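Local coordinates for TSC1 N-terminal domain (Chaetomium thermophilum, PDB 7A0M), which probably binds lysosomal phosphoinositides as the N-terminal part of the TSC1 subunit, helping the TSC complex move to lysosomes and regulate mTORC1, at residues B[144-149]-B[189-194]; B[200-205]-B[307-312]; B[276-281]-B[367-372]. All coordinates share one frame; numbering follows the deposited sequence.

Contact 1: residues B[144-149]-B[189-194]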
loop_
_atom_site.group_PDB
_atom_site.type_symbol
_atom_site.label_atom_id
_atom_site.label_comp_id
_atom_site.label_asym_id
_atom_site.label_seq_id
_atom_site.Cartn_x
_atom_site.Cartn_y
_atom_site.Cartn_z
ATOM N N TRP B 144 11.838 -14.613 -45.125
ATOM C CA TRP B 144 12.144 -13.191 -45.214
ATOM C C TRP B 144 12.833 -12.731 -43.937
ATOM O O TRP B 144 13.871 -12.060 -43.972
ATOM C CB TRP B 144 10.842 -12.409 -45.409
ATOM C CG TRP B 144 9.993 -12.843 -46.574
ATOM C CD1 TRP B 144 9.130 -13.901 -46.585
ATOM C CD2 TRP B 144 9.799 -12.161 -47.825
ATOM N NE1 TRP B 144 8.479 -13.973 -47.789
ATOM C CE2 TRP B 144 8.860 -12.912 -48.565
ATOM C CE3 TRP B 144 10.350 -11.014 -48.405
ATOM C CZ2 TRP B 144 8.462 -12.553 -49.852
ATOM C CZ3 TRP B 144 9.950 -10.658 -49.686
ATOM C CH2 TRP B 144 9.016 -11.427 -50.394
ATOM N N LEU B 145 12.250 -13.094 -42.791
ATOM C CA LEU B 145 12.759 -12.674 -41.490
ATOM C C LEU B 145 14.144 -13.247 -41.205
ATOM O O LEU B 145 15.024 -12.538 -40.700
ATOM C CB LEU B 145 11.765 -13.095 -40.410
ATOM C CG LEU B 145 10.482 -12.265 -40.365
ATOM C CD1 LEU B 145 9.354 -13.053 -39.724
ATOM C CD2 LEU B 145 10.722 -10.972 -39.609
ATOM N N ASN B 146 14.355 -14.533 -41.508
ATOM C CA ASN B 146 15.645 -15.156 -41.218
ATOM C C ASN B 146 16.775 -14.469 -41.971
ATOM O O ASN B 146 17.867 -14.275 -41.424
ATOM C CB ASN B 146 15.612 -16.647 -41.557
ATOM C CG ASN B 146 14.815 -17.456 -40.555
ATOM O OD1 ASN B 146 14.589 -17.023 -39.425
ATOM N ND2 ASN B 146 14.410 -18.654 -40.957
ATOM N N ARG B 147 16.536 -14.100 -43.231
ATOM C CA ARG B 147 17.534 -13.340 -43.975
ATOM C C ARG B 147 17.811 -11.999 -43.309
ATOM O O ARG B 147 18.969 -11.590 -43.173
ATOM C CB ARG B 147 17.068 -13.145 -45.417
ATOM C CG ARG B 147 17.424 -14.301 -46.334
ATOM C CD ARG B 147 18.841 -14.153 -46.850
ATOM N NE ARG B 147 18.877 -13.429 -48.117
ATOM C CZ ARG B 147 19.890 -12.668 -48.517
ATOM N NH1 ARG B 147 20.951 -12.514 -47.742
ATOM N NH2 ARG B 147 19.835 -12.052 -49.691
ATOM N N LEU B 148 16.758 -11.306 -42.877
ATOM C CA LEU B 148 16.939 -10.042 -42.172
ATOM C C LEU B 148 17.593 -10.252 -40.813
ATOM O O LEU B 148 18.453 -9.463 -40.404
ATOM C CB LEU B 148 15.590 -9.346 -42.010
ATOM C CG LEU B 148 14.867 -8.898 -43.280
ATOM C CD1 LEU B 148 13.566 -8.210 -42.921
ATOM C CD2 LEU B 148 15.756 -7.966 -44.091
ATOM N N LEU B 149 17.191 -11.305 -40.096
ATOM C CA LEU B 149 17.725 -11.554 -38.760
ATOM C C LEU B 149 19.222 -11.831 -38.801
ATOM O O LEU B 149 19.994 -11.227 -38.049
ATOM C CB LEU B 149 16.986 -12.719 -38.104
ATOM C CG LEU B 149 15.625 -12.380 -37.505
ATOM C CD1 LEU B 149 14.893 -13.643 -37.097
ATOM C CD2 LEU B 149 15.796 -11.452 -36.321
HETATM N N MSE B 189 8.312 -14.048 -34.069
HETATM C CA MSE B 189 8.773 -14.568 -32.789
HETATM C C MSE B 189 9.222 -16.025 -32.889
HETATM O O MSE B 189 10.045 -16.480 -32.095
HETATM C CB MSE B 189 7.674 -14.405 -31.736
HETATM C CG MSE B 189 7.386 -12.943 -31.416
HETATM SE SE MSE B 189 5.960 -12.651 -30.123
HETATM C CE MSE B 189 4.433 -13.163 -31.219
ATOM N N ASN B 190 8.682 -16.756 -33.867
ATOM C CA ASN B 190 9.217 -18.080 -34.171
ATOM C C ASN B 190 10.638 -17.978 -34.709
ATOM O O ASN B 190 11.528 -18.730 -34.294
ATOM C CB ASN B 190 8.317 -18.803 -35.174
ATOM C CG ASN B 190 7.301 -19.707 -34.507
ATOM O OD1 ASN B 190 6.109 -19.651 -34.809
ATOM N ND2 ASN B 190 7.770 -20.546 -33.590
ATOM N N ALA B 191 10.866 -17.052 -35.642
ATOM C CA ALA B 191 12.200 -16.868 -36.202
ATOM C C ALA B 191 13.173 -16.330 -35.159
ATOM O O ALA B 191 14.357 -16.685 -35.165
ATOM C CB ALA B 191 12.134 -15.937 -37.411
ATOM N N LEU B 192 12.695 -15.466 -34.258
ATOM C CA LEU B 192 13.572 -14.913 -33.231
ATOM C C LEU B 192 13.973 -15.966 -32.206
ATOM O O LEU B 192 15.056 -15.873 -31.616
ATOM C CB LEU B 192 12.892 -13.730 -32.540
ATOM C CG LEU B 192 13.745 -12.944 -31.541
ATOM C CD1 LEU B 192 14.907 -12.263 -32.251
ATOM C CD2 LEU B 192 12.903 -11.930 -30.785
ATOM N N ASN B 193 13.119 -16.969 -31.983
ATOM C CA ASN B 193 13.406 -17.989 -30.979
ATOM C C ASN B 193 14.690 -18.747 -31.289
ATOM O O ASN B 193 15.402 -19.163 -30.366
ATOM C CB ASN B 193 12.229 -18.958 -30.869
ATOM C CG ASN B 193 12.452 -20.031 -29.820
ATOM O OD1 ASN B 193 12.333 -19.778 -28.620
ATOM N ND2 ASN B 193 12.777 -21.237 -30.268
ATOM N N ALA B 194 14.998 -18.949 -32.573
ATOM C CA ALA B 194 16.236 -19.631 -32.940
ATOM C C ALA B 194 17.460 -18.863 -32.455
ATOM O O ALA B 194 18.441 -19.465 -32.003
ATOM C CB ALA B 194 16.295 -19.835 -34.453
#
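Leu-149 N donates to Leu-145 O at 2.6 Å. This bond links two leucines that both meet Ala-191 on the other helix. They stand one turn apart on helix 142-153, which packs against helix 185-196 in the elongated all-helical array of this domain, an alpha-solenoid. The two short segments approach to 9.6 Å between axes and cross at -41°. No hydrogen bond spans the interface.

The methyl of Ala-191 is the centre of the packing. It points at helix 142-153 and is met by three residues. Leu-149 CD1 lies 3.6 Å from Ala-191 CB. Leu-145 touches with its root only, CB to Ala-191 CB at 4.1 Å. Asn-146 is partly exposed, and the end of its side chain comes nearer than its start; its OD1 sits 3.4 Å from Ala-191 CB. That is a van der Waals touch, not a polar bond. Asn-146 CA is 6.3 Å from Ala-191 CA, the shortest such distance between the segments, consistent with the small side chain of Ala-191.

Leu-149 does most on its own helix. The two branches divide the work. CD1 lies against Ala-191 and its backbone, while CD2 turns to Leu-192.

Helix 199-214 packs beside this pair, with Leu-208 touching both Leu-149 and Leu-192. Phe-180 of helix 168-183 lies against Leu-145. The leucine pair itself meets branch to branch, Leu-149 CD2 being 4.2 Å from Leu-192 CD1.

Contact 2: residues B[200-205]-B[307-312]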
loop_
_atom_site.group_PDB
_atom_site.type_symbol
_atom_site.label_atom_id
_atom_site.label_comp_id
_atom_site.label_asym_id
_atom_site.label_seq_id
_atom_site.Cartn_x
_atom_site.Cartn_y
_atom_site.Cartn_z
ATOM N N GLU B 200 25.461 -16.678 -27.808
ATOM C CA GLU B 200 26.135 -15.536 -28.412
ATOM C C GLU B 200 25.173 -14.548 -29.063
ATOM O O GLU B 200 25.600 -13.447 -29.426
ATOM C CB GLU B 200 27.163 -16.017 -29.442
ATOM C CG GLU B 200 26.578 -16.761 -30.635
ATOM C CD GLU B 200 26.316 -18.229 -30.347
ATOM O OE1 GLU B 200 26.499 -18.654 -29.186
ATOM O OE2 GLU B 200 25.928 -18.960 -31.283
ATOM N N HIS B 201 23.898 -14.906 -29.216
ATOM C CA HIS B 201 22.916 -14.040 -29.852
ATOM C C HIS B 201 21.781 -13.637 -28.920
ATOM O O HIS B 201 20.864 -12.932 -29.358
ATOM C CB HIS B 201 22.314 -14.734 -31.083
ATOM C CG HIS B 201 23.283 -14.938 -32.204
ATOM N ND1 HIS B 201 24.340 -14.085 -32.443
ATOM C CD2 HIS B 201 23.355 -15.901 -33.154
ATOM C CE1 HIS B 201 25.020 -14.514 -33.492
ATOM N NE2 HIS B 201 24.444 -15.614 -33.942
ATOM N N ARG B 202 21.817 -14.057 -27.653
ATOM C CA ARG B 202 20.672 -13.862 -26.768
ATOM C C ARG B 202 20.471 -12.396 -26.398
ATOM O O ARG B 202 19.333 -11.912 -26.367
ATOM C CB ARG B 202 20.841 -14.714 -25.514
ATOM C CG ARG B 202 19.604 -14.801 -24.645
ATOM C CD ARG B 202 19.740 -15.958 -23.679
ATOM N NE ARG B 202 19.933 -17.213 -24.398
ATOM C CZ ARG B 202 20.618 -18.250 -23.927
ATOM N NH1 ARG B 202 21.180 -18.186 -22.729
ATOM N NH2 ARG B 202 20.742 -19.350 -24.658
ATOM N N ASN B 203 21.555 -11.676 -26.099
ATOM C CA ASN B 203 21.426 -10.273 -25.712
ATOM C C ASN B 203 20.807 -9.446 -26.833
ATOM O O ASN B 203 19.909 -8.629 -26.595
ATOM C CB ASN B 203 22.788 -9.709 -25.306
ATOM C CG ASN B 203 23.255 -10.224 -23.957
ATOM O OD1 ASN B 203 22.459 -10.726 -23.162
ATOM N ND2 ASN B 203 24.549 -10.097 -23.690
ATOM N N SER B 204 21.282 -9.638 -28.065
ATOM C CA SER B 204 20.730 -8.889 -29.189
ATOM C C SER B 204 19.293 -9.309 -29.482
ATOM O O SER B 204 18.445 -8.464 -29.792
ATOM C CB SER B 204 21.608 -9.081 -30.425
ATOM O OG SER B 204 22.871 -8.458 -30.259
ATOM N N ALA B 205 19.004 -10.610 -29.390
ATOM C CA ALA B 205 17.648 -11.092 -29.646
ATOM C C ALA B 205 16.651 -10.512 -28.651
ATOM O O ALA B 205 15.551 -10.097 -29.037
ATOM C CB ALA B 205 17.618 -12.619 -29.609
ATOM N N ASP B 307 21.886 -23.321 -23.492
ATOM C CA ASP B 307 23.215 -22.720 -23.552
ATOM C C ASP B 307 23.182 -21.473 -22.683
ATOM O O ASP B 307 22.699 -20.419 -23.105
ATOM C CB ASP B 307 23.589 -22.398 -24.995
ATOM C CG ASP B 307 25.067 -22.116 -25.170
ATOM O OD1 ASP B 307 25.840 -22.424 -24.241
ATOM O OD2 ASP B 307 25.457 -21.593 -26.236
ATOM N N LYS B 308 23.695 -21.594 -21.462
ATOM C CA LYS B 308 23.638 -20.498 -20.508
ATOM C C LYS B 308 24.598 -19.383 -20.897
ATOM O O LYS B 308 25.693 -19.632 -21.406
ATOM C CB LYS B 308 23.978 -20.994 -19.104
ATOM C CG LYS B 308 23.009 -22.014 -18.534
ATOM C CD LYS B 308 23.265 -22.223 -17.047
ATOM C CE LYS B 308 24.749 -22.409 -16.757
ATOM N NZ LYS B 308 25.024 -22.548 -15.300
ATOM N N VAL B 309 24.184 -18.147 -20.640
ATOM C CA VAL B 309 25.092 -17.010 -20.667
ATOM C C VAL B 309 25.667 -16.860 -19.266
ATOM O O VAL B 309 24.924 -16.665 -18.297
ATOM C CB VAL B 309 24.376 -15.726 -21.115
ATOM C CG1 VAL B 309 25.345 -14.551 -21.109
ATOM C CG2 VAL B 309 23.761 -15.914 -22.491
ATOM N N LEU B 310 26.987 -16.951 -19.155
ATOM C CA LEU B 310 27.636 -16.913 -17.856
ATOM C C LEU B 310 27.753 -15.473 -17.366
ATOM O O LEU B 310 27.490 -14.513 -18.096
ATOM C CB LEU B 310 29.008 -17.580 -17.923
ATOM C CG LEU B 310 29.022 -18.976 -18.552
ATOM C CD1 LEU B 310 30.437 -19.530 -18.609
ATOM C CD2 LEU B 310 28.093 -19.923 -17.802
ATOM N N LEU B 311 28.150 -15.328 -16.105
ATOM C CA LEU B 311 28.334 -14.002 -15.536
ATOM C C LEU B 311 29.488 -13.300 -16.238
ATOM O O LEU B 311 30.577 -13.864 -16.384
ATOM C CB LEU B 311 28.605 -14.099 -14.035
ATOM C CG LEU B 311 28.733 -12.781 -13.267
ATOM C CD1 LEU B 311 27.364 -12.214 -12.921
ATOM C CD2 LEU B 311 29.573 -12.966 -12.012
ATOM N N ASP B 312 29.242 -12.069 -16.681
ATOM C CA ASP B 312 30.268 -11.252 -17.313
ATOM C C ASP B 312 30.901 -10.355 -16.256
ATOM O O ASP B 312 30.309 -9.343 -15.861
ATOM C CB ASP B 312 29.677 -10.421 -18.453
ATOM C CG ASP B 312 30.739 -9.694 -19.260
ATOM O OD1 ASP B 312 31.943 -9.926 -19.019
ATOM O OD2 ASP B 312 30.367 -8.891 -20.141
#
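Arg-202 holds the backbone oxygen of Asp-307 with both terminal nitrogens. NH1 and NH2 of Arg-202 each lie 2.7 Å from Asp-307 O. Both bonds are bent, with an N-H...O angle of 137°, because two N-H groups share one acceptor. The oxygen lies at the edge of the guanidinium, near its plane. Arg-202 is buried, and its side chain bends at chi3 (-58°), which places NE.

Val-309 fills the other part of the tight side. Its CG2 comes obliquely to the guanidinium, 3.4 Å from Arg-202 NH1. The two side chains run past each other in opposite directions.

The contact joins helix 199-214, near its start, to an irregular, extended strip of the long connection between helices 267-278 and 323-333. A buried arginine fastens this strip through its main chain, so the grip does not rest on the Asp-307 side chain. Outside the segments, NE of Arg-202 bonds to Val-196 O, and Asp-239 adds a second hold, since its OD1 meets both Arg-202 NH1 and Val-309 N. An alanine in place of Arg-202 would probably leave Asp-307 O without its two donors, take a charge partner from Asp-239 and open a gap beside Val-309.

The outer side is looser. Exposed Glu-200 brings OE1 to 4.3 Å from Asp-307 OD2, two like charges close together. Arg-198 and Arg-199 both form salt bridges with Asp-307 OD2 and probably offset this repulsion. The side chain of Lys-308 sets out away from helix 199-214, and its NZ forms a salt bridge with Glu-240.

Contact 3: residues B[276-281]-B[367-372]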
loop_
_atom_site.group_PDB
_atom_site.type_symbol
_atom_site.label_atom_id
_atom_site.label_comp_id
_atom_site.label_asym_id
_atom_site.label_seq_id
_atom_site.Cartn_x
_atom_site.Cartn_y
_atom_site.Cartn_z
ATOM N N ARG B 276 14.264 -16.077 -7.274
ATOM C CA ARG B 276 15.656 -16.205 -7.695
ATOM C C ARG B 276 16.307 -14.839 -7.856
ATOM O O ARG B 276 17.422 -14.606 -7.375
ATOM C CB ARG B 276 15.750 -16.989 -9.005
ATOM C CG ARG B 276 17.188 -17.233 -9.437
ATOM C CD ARG B 276 17.320 -17.422 -10.938
ATOM N NE ARG B 276 18.688 -17.779 -11.307
ATOM C CZ ARG B 276 19.208 -17.605 -12.517
ATOM N NH1 ARG B 276 18.481 -17.066 -13.486
ATOM N NH2 ARG B 276 20.463 -17.961 -12.756
ATOM N N LEU B 277 15.622 -13.919 -8.540
ATOM C CA LEU B 277 16.182 -12.590 -8.754
ATOM C C LEU B 277 16.245 -11.793 -7.458
ATOM O O LEU B 277 17.091 -10.902 -7.321
ATOM C CB LEU B 277 15.361 -11.840 -9.804
ATOM C CG LEU B 277 15.152 -12.581 -11.128
ATOM C CD1 LEU B 277 14.512 -11.675 -12.172
ATOM C CD2 LEU B 277 16.461 -13.164 -11.638
ATOM N N LEU B 278 15.361 -12.094 -6.504
ATOM C CA LEU B 278 15.404 -11.422 -5.210
ATOM C C LEU B 278 16.702 -11.715 -4.466
ATOM O O LEU B 278 17.170 -10.881 -3.683
ATOM C CB LEU B 278 14.194 -11.834 -4.370
ATOM C CG LEU B 278 13.896 -11.008 -3.118
ATOM C CD1 LEU B 278 13.582 -9.566 -3.494
ATOM C CD2 LEU B 278 12.743 -11.622 -2.339
ATOM N N PHE B 279 17.299 -12.884 -4.696
ATOM C CA PHE B 279 18.560 -13.279 -4.075
ATOM C C PHE B 279 19.696 -13.307 -5.092
ATOM O O PHE B 279 20.559 -14.186 -5.058
ATOM C CB PHE B 279 18.444 -14.641 -3.394
ATOM C CG PHE B 279 17.706 -14.611 -2.090
ATOM C CD1 PHE B 279 16.365 -14.274 -2.034
ATOM C CD2 PHE B 279 18.366 -14.914 -0.911
ATOM C CE1 PHE B 279 15.698 -14.247 -0.828
ATOM C CE2 PHE B 279 17.702 -14.888 0.297
ATOM C CZ PHE B 279 16.366 -14.554 0.336
ATOM N N TRP B 280 19.699 -12.346 -6.019
ATOM C CA TRP B 280 20.703 -12.340 -7.077
ATOM C C TRP B 280 22.115 -12.169 -6.528
ATOM O O TRP B 280 23.078 -12.631 -7.149
ATOM C CB TRP B 280 20.391 -11.233 -8.082
ATOM C CG TRP B 280 21.220 -11.311 -9.322
ATOM C CD1 TRP B 280 22.239 -10.479 -9.681
ATOM C CD2 TRP B 280 21.107 -12.283 -10.366
ATOM N NE1 TRP B 280 22.766 -10.870 -10.887
ATOM C CE2 TRP B 280 22.088 -11.976 -11.329
ATOM C CE3 TRP B 280 20.271 -13.383 -10.583
ATOM C CZ2 TRP B 280 22.255 -12.727 -12.490
ATOM C CZ3 TRP B 280 20.438 -14.128 -11.736
ATOM C CH2 TRP B 280 21.423 -13.797 -12.674
ATOM N N ASP B 281 22.261 -11.521 -5.371
ATOM C CA ASP B 281 23.581 -11.308 -4.791
ATOM C C ASP B 281 24.122 -12.528 -4.055
ATOM O O ASP B 281 25.275 -12.498 -3.608
ATOM C CB ASP B 281 23.555 -10.102 -3.846
ATOM C CG ASP B 281 22.456 -10.192 -2.804
ATOM O OD1 ASP B 281 21.839 -11.269 -2.664
ATOM O OD2 ASP B 281 22.209 -9.177 -2.121
ATOM N N GLU B 367 11.435 -10.891 4.261
ATOM C CA GLU B 367 12.194 -9.733 4.720
ATOM C C GLU B 367 12.700 -8.903 3.546
ATOM O O GLU B 367 12.754 -7.670 3.625
ATOM C CB GLU B 367 13.354 -10.188 5.603
ATOM C CG GLU B 367 13.952 -9.090 6.471
ATOM C CD GLU B 367 12.951 -8.509 7.454
ATOM O OE1 GLU B 367 12.161 -7.624 7.059
ATOM O OE2 GLU B 367 12.948 -8.943 8.625
ATOM N N ARG B 368 13.067 -9.560 2.445
ATOM C CA ARG B 368 13.506 -8.841 1.256
ATOM C C ARG B 368 12.344 -8.293 0.439
ATOM O O ARG B 368 12.548 -7.382 -0.369
ATOM C CB ARG B 368 14.370 -9.750 0.379
ATOM C CG ARG B 368 15.707 -10.114 0.999
ATOM C CD ARG B 368 16.649 -10.694 -0.039
ATOM N NE ARG B 368 18.005 -10.848 0.479
ATOM C CZ ARG B 368 19.099 -10.808 -0.275
ATOM N NH1 ARG B 368 18.998 -10.614 -1.583
ATOM N NH2 ARG B 368 20.294 -10.958 0.278
ATOM N N SER B 369 11.136 -8.825 0.628
ATOM C CA SER B 369 9.953 -8.292 -0.032
ATOM C C SER B 369 9.361 -7.092 0.693
ATOM O O SER B 369 8.418 -6.482 0.178
ATOM C CB SER B 369 8.887 -9.383 -0.169
ATOM O OG SER B 369 9.351 -10.459 -0.966
ATOM N N GLU B 370 9.881 -6.755 1.877
ATOM C CA GLU B 370 9.331 -5.647 2.653
ATOM C C GLU B 370 9.437 -4.325 1.901
ATOM O O GLU B 370 8.510 -3.508 1.937
ATOM C CB GLU B 370 10.043 -5.553 4.002
ATOM C CG GLU B 370 9.473 -6.473 5.069
ATOM C CD GLU B 370 8.053 -6.105 5.456
ATOM O OE1 GLU B 370 7.862 -5.012 6.030
ATOM O OE2 GLU B 370 7.132 -6.905 5.183
ATOM N N ARG B 371 10.561 -4.095 1.215
ATOM C CA ARG B 371 10.751 -2.818 0.533
ATOM C C ARG B 371 9.776 -2.642 -0.625
ATOM O O ARG B 371 9.387 -1.512 -0.938
ATOM C CB ARG B 371 12.192 -2.686 0.038
ATOM C CG ARG B 371 12.640 -3.782 -0.913
ATOM C CD ARG B 371 13.780 -3.295 -1.792
ATOM N NE ARG B 371 14.364 -4.369 -2.588
ATOM C CZ ARG B 371 15.184 -4.174 -3.616
ATOM N NH1 ARG B 371 15.508 -2.942 -3.983
ATOM N NH2 ARG B 371 15.672 -5.211 -4.282
ATOM N N PHE B 372 9.371 -3.737 -1.270
ATOM C CA PHE B 372 8.356 -3.642 -2.312
ATOM C C PHE B 372 6.954 -3.535 -1.729
ATOM O O PHE B 372 6.090 -2.878 -2.321
ATOM C CB PHE B 372 8.451 -4.840 -3.256
ATOM C CG PHE B 372 9.761 -4.929 -3.985
ATOM C CD1 PHE B 372 10.329 -3.799 -4.549
ATOM C CD2 PHE B 372 10.427 -6.137 -4.101
ATOM C CE1 PHE B 372 11.534 -3.871 -5.217
ATOM C CE2 PHE B 372 11.635 -6.217 -4.770
ATOM C CZ PHE B 372 12.189 -5.082 -5.329
#
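Arg-368 reaches across to Leu-278, Phe-279 and Asp-281, and it loses more surface here than any other residue of the two segments. Its chain is extended from CG to NE and slides past Leu-278 in the opposite direction. NH1 of Arg-368 donates to Leu-278 O at 2.8 Å. The N-H approaches in the carbonyl plane, on a lone pair.

The same NH1 bonds to Asp-281 OD1 at 3.1 Å, on the syn side, 26° out of the carboxylate plane. This is a salt bridge made tip to tip. NH2 of Arg-368 adds a weak bond to the same oxygen. The carboxylate and guanidinium planes stand 81° apart, so the two groups do not lie in one plane, and both nitrogens bond to the single oxygen OD1.

Phe-279 lies flat against one face of the guanidinium. The planes differ by 11°, and CZ of Arg-368 is 4.3 Å from the centroid of the Phe-279 ring, a cation-pi stack. CD of Arg-368 sits over the face of the Phe-279 ring, offset toward its rim, as a CH-pi contact. One arginine thus ties the end of helix 267-278 and the residues after it to helix 357-373, in the C-terminal part of this all-helical domain. Stacking and the in-plane bonds together would hold the guanidinium against rotation.

Leu-278 is the apolar counterpart. CD2 of Leu-278 packs 3.7 Å from Arg-368 CB and also touches Ser-369 OG. That hydroxyl has polar partners in Ile-365 O and Tyr-274 OH. The other branch goes to an aromatic neighbour, with Leu-278 CD1 4.1 Å from Phe-372 CE2. Helix 323-333 closes in nearby, Leu-323 touching Leu-278 and Pro-324 touching Phe-372.

How the contacts relate
From the N terminus, contact 1 comes first. It closes a loop of 39 residues that includes helix 168-183, joining helices 142-153 and 185-196. The next helix, 199-214, opens contact 2, so the two are in series. They touch where Leu-192 CD2 lies 3.7 Å from Ala-205 O. Contact 2 closes a longer loop, bringing the connection after helix 267-278 back to helix 199-214. Contact 3 opens inside that loop and closes beyond it, at helix 357-373, so contacts 2 and 3 cross. Their centres are 24 Å apart. Asp-239 joins segments of both: its carboxylate meets Arg-202 and its carbonyl Arg-276, which does not touch 367-372.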